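Local coordinates for protein telomerase reverse transcriptase (Takifugu rubripes, PDB 4LMO) that elongates telomeres by copying a template within its RNA subunit, and is represented here by its telomerase RNA-binding domain, at residues A[29-33]-A[34-38]; A[105-108]-A[109-113]; A[128-131]-A[132-136]. One frame throughout, in Å; residues are numbered along the deposited sequence.

The three contacts are local, each made where the chain turns or a helix starts or stops, and no two of them touch or hold the same element. Interactions 1 and 2 lie at the surface: the first is a beta hairpin rich in basic side chains, the second a short, weakly bonded helical turn about 42 Å away between centres. Interaction 3, the end of helix 119-133, is partly buried, its centre about 27 Å from that of interaction 1. Backbone hydrogen bonds run through all three. What differs is the side-chain chemistry: lysine and arginine chains alongside one another in 29-38, one aromatic ring against a loop methyl in 105-113, and aliphatic branches in 128-136.

Interaction 1 (A[29-33]-A[34-38]); sequences KKTAE and GFRKI
Gly34 closes the turn of this hairpin against Thr31. Its carbonyl O accepts Thr31 N at 2.9 Å, while Gly34 N donates to Thr31 OG1 at 3.2 Å. The backbone angles of Ala32 and Glu33 are those of a type I turn, and the threonine hydroxyl, rather than its carbonyl, takes the glycine N-H. The first torsion of Thr31 (chi1 54°) sets OG1 between its own backbone N and carbonyl carbon, where Gly34 N can donate to it.

Phe35 comes next, in a non-hydrogen-bonded antiparallel pair with Lys30. The two side chains meet on the same face of the sheet: ring atom CE1 rests 3.8 Å from Lys30 CB, and the lysine chain runs out nearly straight before a bend at its last torsion (59°) returns NZ to within 3.7 Å of Phe35 CZ, at a slant to the ring.

Arg36 forms the hydrogen-bonded pair with Lys29, their N and O atoms exchanging bonds in both directions. Its side chain shares the other face with Lys29, the two lying side by side and pointing the same way. Lys29 CG sits over one face of the guanidinium, Lys29 CD comes to 3.4 Å from Arg36 NH2, and the methyl CG2 of Thr31 lies at the guanidinium edge. Asp42 forms a salt bridge with NH1. Two residues past Arg36, Ile38 places CG2 3.8 Å from Lys29 N and packs onto Leu80 of helix 73-85.

Lys29 NZ and Arg36 NH2 stay 5.1 Å apart. Asp42 probably offsets the Arg36 charge, though Arg41 brings another positive group near NH2, and Tyr54 can stabilise the Lys29 ammonium through a cation-pi contact. The alkyl stems can therefore pack together while the charged ends are held apart and find their partners outside the hairpin.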
ATOM      1  N   LYS A  29       9.168   9.373 -11.052  1.00 46.38           N
ATOM      2  CA  LYS A  29      10.579   9.039 -11.219  1.00 47.37           C
ATOM      3  C   LYS A  29      11.361  10.287 -11.612  1.00 49.61           C
ATOM      4  O   LYS A  29      10.920  11.069 -12.457  1.00 50.44           O
ATOM      5  CB  LYS A  29      10.774   7.932 -12.262  1.00 47.01           C
ATOM      6  CG  LYS A  29      12.234   7.627 -12.572  1.00 46.93           C
ATOM      7  CD  LYS A  29      12.408   6.315 -13.314  1.00 46.61           C
ATOM      8  CE  LYS A  29      13.790   6.204 -13.945  1.00 47.35           C
ATOM      9  NZ  LYS A  29      14.897   6.225 -12.947  1.00 47.69           N
ATOM     10  N   LYS A  30      12.520  10.463 -10.985  1.00 51.41           N
ATOM     11  CA  LYS A  30      13.391  11.592 -11.277  1.00 54.12           C
ATOM     12  C   LYS A  30      14.264  11.319 -12.500  1.00 56.03           C
ATOM     13  O   LYS A  30      15.097  10.409 -12.495  1.00 55.55           O
ATOM     14  CB  LYS A  30      14.250  11.947 -10.057  1.00 54.15           C
ATOM     15  CG  LYS A  30      15.132  13.167 -10.260  1.00 55.80           C
ATOM     16  CD  LYS A  30      15.472  13.844  -8.943  1.00 55.95           C
ATOM     17  CE  LYS A  30      16.134  15.194  -9.178  1.00 57.53           C
ATOM     18  NZ  LYS A  30      15.274  16.124  -9.966  1.00 58.57           N
ATOM     19  N   THR A  31      14.043  12.107 -13.549  1.00 58.72           N
ATOM     20  CA  THR A  31      14.910  12.116 -14.724  1.00 61.03           C
ATOM     21  C   THR A  31      15.999  13.172 -14.517  1.00 63.30           C
ATOM     22  O   THR A  31      16.005  13.870 -13.498  1.00 63.30           O
ATOM     23  CB  THR A  31      14.119  12.414 -16.016  1.00 61.69           C
ATOM     24  OG1 THR A  31      13.387  13.637 -15.863  1.00 62.41           O
ATOM     25  CG2 THR A  31      13.150  11.281 -16.333  1.00 60.56           C
ATOM     26  N   ALA A  32      16.915  13.287 -15.477  1.00 65.32           N
ATOM     27  CA  ALA A  32      18.004  14.265 -15.396  1.00 67.30           C
ATOM     28  C   ALA A  32      17.501  15.710 -15.302  1.00 68.92           C
ATOM     29  O   ALA A  32      18.051  16.513 -14.546  1.00 69.66           O
ATOM     30  CB  ALA A  32      18.953  14.106 -16.575  1.00 67.57           C
ATOM     31  N   GLU A  33      16.449  16.024 -16.056  1.00 69.90           N
ATOM     32  CA  GLU A  33      15.934  17.393 -16.141  1.00 71.13           C
ATOM     33  C   GLU A  33      14.724  17.677 -15.244  1.00 70.13           C
ATOM     34  O   GLU A  33      14.404  18.840 -14.981  1.00 70.53           O
ATOM     35  CB  GLU A  33      15.622  17.762 -17.597  1.00 73.77           C
ATOM     36  CG  GLU A  33      16.847  17.790 -18.502  1.00 76.29           C
ATOM     37  CD  GLU A  33      16.641  18.588 -19.779  1.00 79.10           C
ATOM     38  OE1 GLU A  33      15.617  19.295 -19.902  1.00 80.22           O
ATOM     39  OE2 GLU A  33      17.518  18.512 -20.666  1.00 80.56           O
ATOM     40  N   GLY A  34      14.058  16.623 -14.775  1.00 68.33           N
ATOM     41  CA  GLY A  34      12.893  16.781 -13.907  1.00 66.55           C
ATOM     42  C   GLY A  34      12.252  15.485 -13.451  1.00 64.56           C
ATOM     43  O   GLY A  34      12.899  14.648 -12.816  1.00 63.28           O
ATOM     44  N   PHE A  35      10.969  15.327 -13.776  1.00 63.63           N
ATOM     45  CA  PHE A  35      10.172  14.193 -13.308  1.00 61.39           C
ATOM     46  C   PHE A  35       9.251  13.628 -14.383  1.00 60.55           C
ATOM     47  O   PHE A  35       8.892  14.320 -15.339  1.00 61.90           O
ATOM     48  CB  PHE A  35       9.354  14.587 -12.072  1.00 61.39           C
ATOM     49  CG  PHE A  35      10.194  15.066 -10.927  1.00 62.16           C
ATOM     50  CD1 PHE A  35      10.872  14.157 -10.121  1.00 61.59           C
ATOM     51  CD2 PHE A  35      10.329  16.426 -10.670  1.00 63.13           C
ATOM     52  CE1 PHE A  35      11.663  14.596  -9.076  1.00 62.12           C
ATOM     53  CE2 PHE A  35      11.118  16.872  -9.624  1.00 63.76           C
ATOM     54  CZ  PHE A  35      11.790  15.956  -8.831  1.00 63.36           C
ATOM     55  N   ARG A  36       8.876  12.362 -14.213  1.00 58.02           N
ATOM     56  CA  ARG A  36       7.933  11.696 -15.107  1.00 56.80           C
ATOM     57  C   ARG A  36       7.072  10.664 -14.375  1.00 55.45           C
ATOM     58  O   ARG A  36       7.479  10.111 -13.348  1.00 54.02           O
ATOM     59  CB  ARG A  36       8.660  11.051 -16.297  1.00 56.16           C
ATOM     60  CG  ARG A  36       9.578   9.887 -15.952  1.00 54.13           C
ATOM     61  CD  ARG A  36       9.979   9.136 -17.212  1.00 54.20           C
ATOM     62  NE  ARG A  36      10.818   7.970 -16.936  1.00 53.25           N
ATOM     63  CZ  ARG A  36      10.357   6.750 -16.670  1.00 51.63           C
ATOM     64  NH1 ARG A  36       9.051   6.514 -16.629  1.00 51.37           N
ATOM     65  NH2 ARG A  36      11.207   5.760 -16.440  1.00 50.43           N
ATOM     66  N   LYS A  37       5.881  10.423 -14.922  1.00 55.25           N
ATOM     67  CA  LYS A  37       4.954   9.406 -14.431  1.00 54.04           C
ATOM     68  C   LYS A  37       5.634   8.039 -14.475  1.00 52.69           C
ATOM     69  O   LYS A  37       6.469   7.796 -15.351  1.00 53.87           O
ATOM     70  CB  LYS A  37       3.717   9.383 -15.330  1.00 55.44           C
ATOM     71  CG  LYS A  37       2.396   9.148 -14.619  1.00 56.57           C
ATOM     72  CD  LYS A  37       1.595  10.435 -14.485  1.00 58.09           C
ATOM     73  CE  LYS A  37       0.145  10.140 -14.134  1.00 59.01           C
ATOM     74  NZ  LYS A  37      -0.737  11.326 -14.318  1.00 60.62           N
ATOM     75  N   ILE A  38       5.289   7.147 -13.547  1.00 50.35           N
ATOM     76  CA  ILE A  38       5.898   5.807 -13.540  1.00 49.06           C
ATOM     77  C   ILE A  38       5.113   4.782 -14.357  1.00 48.25           C
ATOM     78  O   ILE A  38       3.881   4.774 -14.346  1.00 48.36           O
ATOM     79  CB  ILE A  38       6.220   5.278 -12.116  1.00 48.01           C
ATOM     80  CG1 ILE A  38       4.955   4.843 -11.365  1.00 47.39           C
ATOM     81  CG2 ILE A  38       7.013   6.315 -11.333  1.00 48.09           C
ATOM     82  CD1 ILE A  38       5.218   3.821 -10.278  1.00 47.20           C
TER

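Interaction 2 (A[105-108]-A[109-113]); sequences GQAE and LSSFL
From Ala107 to Glu108 the backbone is extended, and at Leu109 it turns into helical angles. The turn brings Ser111 N back to Glu108 O, 3.1 Å away, with an N-H...O angle of 143°. This bond spans three residues, closing a turn through Leu109 and Ser110, and the donor stands well above the carbonyl plane, 60° out of it. Leu109 O then takes Phe112 N at 3.2 Å in the same spacing; the bond from Leu113 N to the same oxygen is weak, and the helix, 109-112, is about one turn long.

The apolar side-chain contact is made by Phe112 and Ala107. Phe112 CG lies anti to its own carbonyl carbon (chi1 -58°), which swings the ring back toward the extended loop before the helix. There Phe112 CE2 meets the methyl CB of Ala107 at 3.6 Å, and Phe112 CD2 lies 3.4 Å from Glu108 O, both partners approaching obliquely. Over the centre of one face of the Phe112 ring stands Ser111 OG, 4.2 Å above the plane, so a hydroxyl from the residue just before it overlies the aromatic surface.

The whole turn lies in the excursion spanned by the Cys96-Cys117 disulfide, on the way to helix 119-133. Its apolar side rests on helix 238-251: Phe112 touches Leu244 and Leu247, and Leu109 also meets Leu247. Replacing Phe112 by an alanine would probably leave the Ala107 methyl without its aromatic partner and open a gap between this turn and Leu244 and Leu247.

On the polar side, Glu108 runs out extended beyond CG and its OE1 passes 4.1 Å from Ser110 OG, near but not bonded. Ser111 CB lies 3.2 Å from Glu108 O, next to the N-H that this oxygen accepts. Past the turn, Leu113 O is hydrogen-bonded to the hydroxyl of Tyr236.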
ATOM      1  N   GLY A 105     -18.360  23.676  10.800  1.00 89.35           N
ATOM      2  CA  GLY A 105     -18.980  24.918  11.248  1.00 89.88           C
ATOM      3  C   GLY A 105     -18.346  25.422  12.527  1.00 90.19           C
ATOM      4  O   GLY A 105     -17.402  26.214  12.491  1.00 91.11           O
ATOM      5  N   GLN A 106     -18.868  24.949  13.659  1.00 89.03           N
ATOM      6  CA  GLN A 106     -18.360  25.313  14.983  1.00 87.94           C
ATOM      7  C   GLN A 106     -18.466  24.147  15.972  1.00 84.92           C
ATOM      8  O   GLN A 106     -18.979  24.306  17.084  1.00 84.97           O
ATOM      9  CB  GLN A 106     -19.101  26.540  15.529  1.00 91.19           C
ATOM     10  CG  GLN A 106     -18.585  27.877  15.014  1.00 93.65           C
ATOM     11  CD  GLN A 106     -19.412  29.053  15.496  1.00 95.89           C
ATOM     12  OE1 GLN A 106     -20.631  28.954  15.656  1.00 97.94           O
ATOM     13  NE2 GLN A 106     -18.752  30.183  15.723  1.00 96.36           N
ATOM     14  N   ALA A 107     -17.977  22.979  15.563  1.00 81.13           N
ATOM     15  CA  ALA A 107     -17.990  21.793  16.418  1.00 77.51           C
ATOM     16  C   ALA A 107     -16.803  21.782  17.387  1.00 75.37           C
ATOM     17  O   ALA A 107     -15.746  22.349  17.096  1.00 74.63           O
ATOM     18  CB  ALA A 107     -18.013  20.529  15.574  1.00 74.71           C
ATOM     19  N   GLU A 108     -16.993  21.140  18.538  1.00 73.52           N
ATOM     20  CA  GLU A 108     -15.955  21.050  19.567  1.00 72.44           C
ATOM     21  C   GLU A 108     -15.021  19.858  19.339  1.00 69.58           C
ATOM     22  O   GLU A 108     -15.329  18.963  18.549  1.00 68.55           O
ATOM     23  CB  GLU A 108     -16.585  20.986  20.962  1.00 74.66           C
ATOM     24  CG  GLU A 108     -17.148  22.314  21.453  1.00 78.11           C
ATOM     25  CD  GLU A 108     -17.895  22.206  22.776  1.00 80.44           C
ATOM     26  OE1 GLU A 108     -17.893  21.118  23.396  1.00 80.86           O
ATOM     27  OE2 GLU A 108     -18.489  23.219  23.202  1.00 82.45           O
ATOM     28  N   LEU A 109     -13.882  19.860  20.033  1.00 66.94           N
ATOM     29  CA  LEU A 109     -12.867  18.811  19.905  1.00 64.12           C
ATOM     30  C   LEU A 109     -13.410  17.418  20.233  1.00 61.60           C
ATOM     31  O   LEU A 109     -13.101  16.445  19.539  1.00 60.26           O
ATOM     32  CB  LEU A 109     -11.662  19.121  20.800  1.00 65.55           C
ATOM     33  CG  LEU A 109     -10.393  18.288  20.580  1.00 65.49           C
ATOM     34  CD1 LEU A 109      -9.440  19.008  19.638  1.00 65.59           C
ATOM     35  CD2 LEU A 109      -9.704  18.004  21.905  1.00 67.39           C
ATOM     36  N   SER A 110     -14.221  17.337  21.287  1.00 59.46           N
ATOM     37  CA  SER A 110     -14.790  16.071  21.755  1.00 56.72           C
ATOM     38  C   SER A 110     -15.771  15.440  20.760  1.00 54.86           C
ATOM     39  O   SER A 110     -16.063  14.246  20.846  1.00 54.92           O
ATOM     40  CB  SER A 110     -15.456  16.257  23.123  1.00 57.43           C
ATOM     41  OG  SER A 110     -16.370  17.340  23.107  1.00 57.76           O
ATOM     42  N   SER A 111     -16.269  16.248  19.826  1.00 52.45           N
ATOM     43  CA  SER A 111     -17.150  15.773  18.759  1.00 50.46           C
ATOM     44  C   SER A 111     -16.441  14.795  17.816  1.00 48.05           C
ATOM     45  O   SER A 111     -17.058  13.858  17.305  1.00 46.81           O
ATOM     46  CB  SER A 111     -17.711  16.964  17.972  1.00 51.42           C
ATOM     47  OG  SER A 111     -18.436  16.547  16.826  1.00 52.39           O
ATOM     48  N   PHE A 112     -15.144  15.012  17.603  1.00 46.24           N
ATOM     49  CA  PHE A 112     -14.376  14.244  16.621  1.00 43.61           C
ATOM     50  C   PHE A 112     -13.543  13.111  17.220  1.00 42.30           C
ATOM     51  O   PHE A 112     -13.112  12.214  16.498  1.00 41.82           O
ATOM     52  CB  PHE A 112     -13.496  15.176  15.784  1.00 43.22           C
ATOM     53  CG  PHE A 112     -14.264  16.243  15.058  1.00 43.55           C
ATOM     54  CD1 PHE A 112     -14.887  15.969  13.844  1.00 43.61           C
ATOM     55  CD2 PHE A 112     -14.368  17.524  15.588  1.00 44.30           C
ATOM     56  CE1 PHE A 112     -15.602  16.952  13.174  1.00 44.21           C
ATOM     57  CE2 PHE A 112     -15.079  18.511  14.924  1.00 45.19           C
ATOM     58  CZ  PHE A 112     -15.698  18.225  13.716  1.00 45.12           C
ATOM     59  N   LEU A 113     -13.322  13.151  18.533  1.00 42.32           N
ATOM     60  CA  LEU A 113     -12.550  12.108  19.220  1.00 42.01           C
ATOM     61  C   LEU A 113     -13.091  10.679  19.021  1.00 41.68           C
ATOM     62  O   LEU A 113     -12.302   9.754  18.822  1.00 41.17           O
ATOM     63  CB  LEU A 113     -12.374  12.430  20.713  1.00 42.76           C
ATOM     64  CG  LEU A 113     -11.515  13.641  21.104  1.00 43.29           C
ATOM     65  CD1 LEU A 113     -11.663  13.941  22.586  1.00 44.74           C
ATOM     66  CD2 LEU A 113     -10.047  13.444  20.752  1.00 43.53           C
TER

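Interaction 3 (A[128-131]-A[132-136]); sequences ECLL and AVIPQ
Leu130 and Ile134 lie side by side and point the same way, one turn apart at the end of helix 119-133. The touch is made by a branch of each: Leu130 CD2 against Ile134 CG1, 4.1 Å apart. Ile134 holds CG1 beside its backbone N (chi1 -47°), which brings that methylene over the preceding turn, 3.4 Å from Leu130 O.

Leu130 O accepts Ile134 N at 3.1 Å with an angle of 150° at the hydrogen, and Ile134 is the first residue to leave helical angles, so this bond closes the last turn. Pro135, lacking an N-H, cannot continue the series. Val133 leans on the turn in a similar way: CG2 comes to 3.4 Å from Cys129 O, the acceptor of Val133 N at 3.0 Å. Cys129 O takes a second, weak bond from Ala132 N, whose main acceptor is Glu128 O. Ala132 CB lies 3.5 Å from Glu128 O.

The branches then spread to different neighbours. Leu130 and Val133 meet Phe212, and Ile134 meets Leu208, all on the long helix 191-220. Val133 and Ile134 also share Leu79 of helix 73-85, Cys129 and Val133 touch Tyr88 of helix 88-93, and Leu130 and Leu131 reach Phe149 of helix 142-158, so this helix end lies wedged among four helices of the RNA-binding domain.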
ATOM      1  N   GLU A 128     -10.728  -3.662  -0.410  1.00 32.34           N
ATOM      2  CA  GLU A 128     -11.353  -3.139  -1.626  1.00 33.35           C
ATOM      3  C   GLU A 128     -10.321  -2.546  -2.581  1.00 33.02           C
ATOM      4  O   GLU A 128     -10.472  -2.640  -3.801  1.00 34.13           O
ATOM      5  CB  GLU A 128     -12.430  -2.097  -1.297  1.00 34.61           C
ATOM      6  CG  GLU A 128     -13.671  -2.648  -0.600  1.00 35.41           C
ATOM      7  CD  GLU A 128     -14.288  -3.837  -1.317  1.00 36.44           C
ATOM      8  OE1 GLU A 128     -14.420  -3.802  -2.558  1.00 37.62           O
ATOM      9  OE2 GLU A 128     -14.647  -4.816  -0.634  1.00 36.87           O
ATOM     10  N   CYS A 129      -9.281  -1.935  -2.016  1.00 31.94           N
ATOM     11  CA  CYS A 129      -8.167  -1.412  -2.797  1.00 31.35           C
ATOM     12  C   CYS A 129      -7.411  -2.528  -3.519  1.00 31.06           C
ATOM     13  O   CYS A 129      -7.071  -2.385  -4.694  1.00 31.08           O
ATOM     14  CB  CYS A 129      -7.215  -0.609  -1.911  1.00 31.18           C
ATOM     15  SG  CYS A 129      -7.888   0.970  -1.350  1.00 32.07           S
ATOM     16  N   LEU A 130      -7.160  -3.634  -2.817  1.00 30.41           N
ATOM     17  CA  LEU A 130      -6.491  -4.797  -3.409  1.00 30.65           C
ATOM     18  C   LEU A 130      -7.280  -5.376  -4.584  1.00 31.69           C
ATOM     19  O   LEU A 130      -6.696  -5.764  -5.597  1.00 32.31           O
ATOM     20  CB  LEU A 130      -6.234  -5.882  -2.357  1.00 30.22           C
ATOM     21  CG  LEU A 130      -5.148  -5.615  -1.309  1.00 29.53           C
ATOM     22  CD1 LEU A 130      -5.359  -6.491  -0.086  1.00 29.55           C
ATOM     23  CD2 LEU A 130      -3.750  -5.809  -1.883  1.00 29.29           C
ATOM     24  N   LEU A 131      -8.603  -5.416  -4.442  1.00 32.08           N
ATOM     25  CA  LEU A 131      -9.492  -5.925  -5.489  1.00 32.49           C
ATOM     26  C   LEU A 131      -9.578  -5.005  -6.708  1.00 32.95           C
ATOM     27  O   LEU A 131      -9.695  -5.480  -7.837  1.00 33.33           O
ATOM     28  CB  LEU A 131     -10.895  -6.180  -4.926  1.00 32.63           C
ATOM     29  CG  LEU A 131     -11.124  -7.421  -4.055  1.00 32.53           C
ATOM     30  CD1 LEU A 131     -12.502  -7.371  -3.412  1.00 32.50           C
ATOM     31  CD2 LEU A 131     -10.956  -8.706  -4.857  1.00 32.67           C
ATOM     32  N   ALA A 132      -9.521  -3.695  -6.478  1.00 33.07           N
ATOM     33  CA  ALA A 132      -9.655  -2.715  -7.558  1.00 33.53           C
ATOM     34  C   ALA A 132      -8.351  -2.483  -8.329  1.00 33.76           C
ATOM     35  O   ALA A 132      -8.381  -2.111  -9.506  1.00 34.01           O
ATOM     36  CB  ALA A 132     -10.191  -1.398  -7.019  1.00 33.60           C
ATOM     37  N   VAL A 133      -7.217  -2.708  -7.669  1.00 33.20           N
ATOM     38  CA  VAL A 133      -5.910  -2.370  -8.241  1.00 32.97           C
ATOM     39  C   VAL A 133      -5.123  -3.588  -8.749  1.00 33.31           C
ATOM     40  O   VAL A 133      -4.587  -3.554  -9.859  1.00 34.11           O
ATOM     41  CB  VAL A 133      -5.065  -1.514  -7.262  1.00 32.01           C
ATOM     42  CG1 VAL A 133      -3.683  -1.220  -7.830  1.00 31.92           C
ATOM     43  CG2 VAL A 133      -5.784  -0.210  -6.938  1.00 32.07           C
ATOM     44  N   ILE A 134      -5.059  -4.653  -7.954  1.00 33.08           N
ATOM     45  CA  ILE A 134      -4.223  -5.809  -8.297  1.00 33.47           C
ATOM     46  C   ILE A 134      -4.906  -6.712  -9.325  1.00 34.51           C
ATOM     47  O   ILE A 134      -5.948  -7.302  -9.028  1.00 34.66           O
ATOM     48  CB  ILE A 134      -3.816  -6.636  -7.051  1.00 32.63           C
ATOM     49  CG1 ILE A 134      -3.298  -5.737  -5.912  1.00 32.12           C
ATOM     50  CG2 ILE A 134      -2.806  -7.717  -7.421  1.00 32.96           C
ATOM     51  CD1 ILE A 134      -2.171  -4.788  -6.275  1.00 31.96           C
ATOM     52  N   PRO A 135      -4.322  -6.822 -10.540  1.00 35.40           N
ATOM     53  CA  PRO A 135      -4.888  -7.708 -11.561  1.00 36.54           C
ATOM     54  C   PRO A 135      -4.970  -9.145 -11.051  1.00 37.22           C
ATOM     55  O   PRO A 135      -4.026  -9.634 -10.427  1.00 36.33           O
ATOM     56  CB  PRO A 135      -3.889  -7.601 -12.719  1.00 36.62           C
ATOM     57  CG  PRO A 135      -3.211  -6.287 -12.514  1.00 36.24           C
ATOM     58  CD  PRO A 135      -3.110  -6.135 -11.026  1.00 35.13           C
ATOM     59  N   GLN A 136      -6.103  -9.797 -11.312  1.00 38.70           N
ATOM     60  CA  GLN A 136      -6.401 -11.128 -10.773  1.00 39.62           C
ATOM     61  C   GLN A 136      -5.357 -12.194 -11.122  1.00 39.80           C
ATOM     62  O   GLN A 136      -5.055 -13.058 -10.294  1.00 39.37           O
ATOM     63  CB  GLN A 136      -7.815 -11.571 -11.187  1.00 40.99           C
ATOM     64  CG  GLN A 136      -8.183 -13.029 -10.899  1.00 42.49           C
ATOM     65  CD  GLN A 136      -8.128 -13.407  -9.424  1.00 42.91           C
ATOM     66  OE1 GLN A 136      -8.360 -12.579  -8.539  1.00 43.16           O
ATOM     67  NE2 GLN A 136      -7.827 -14.674  -9.153  1.00 43.11           N
TER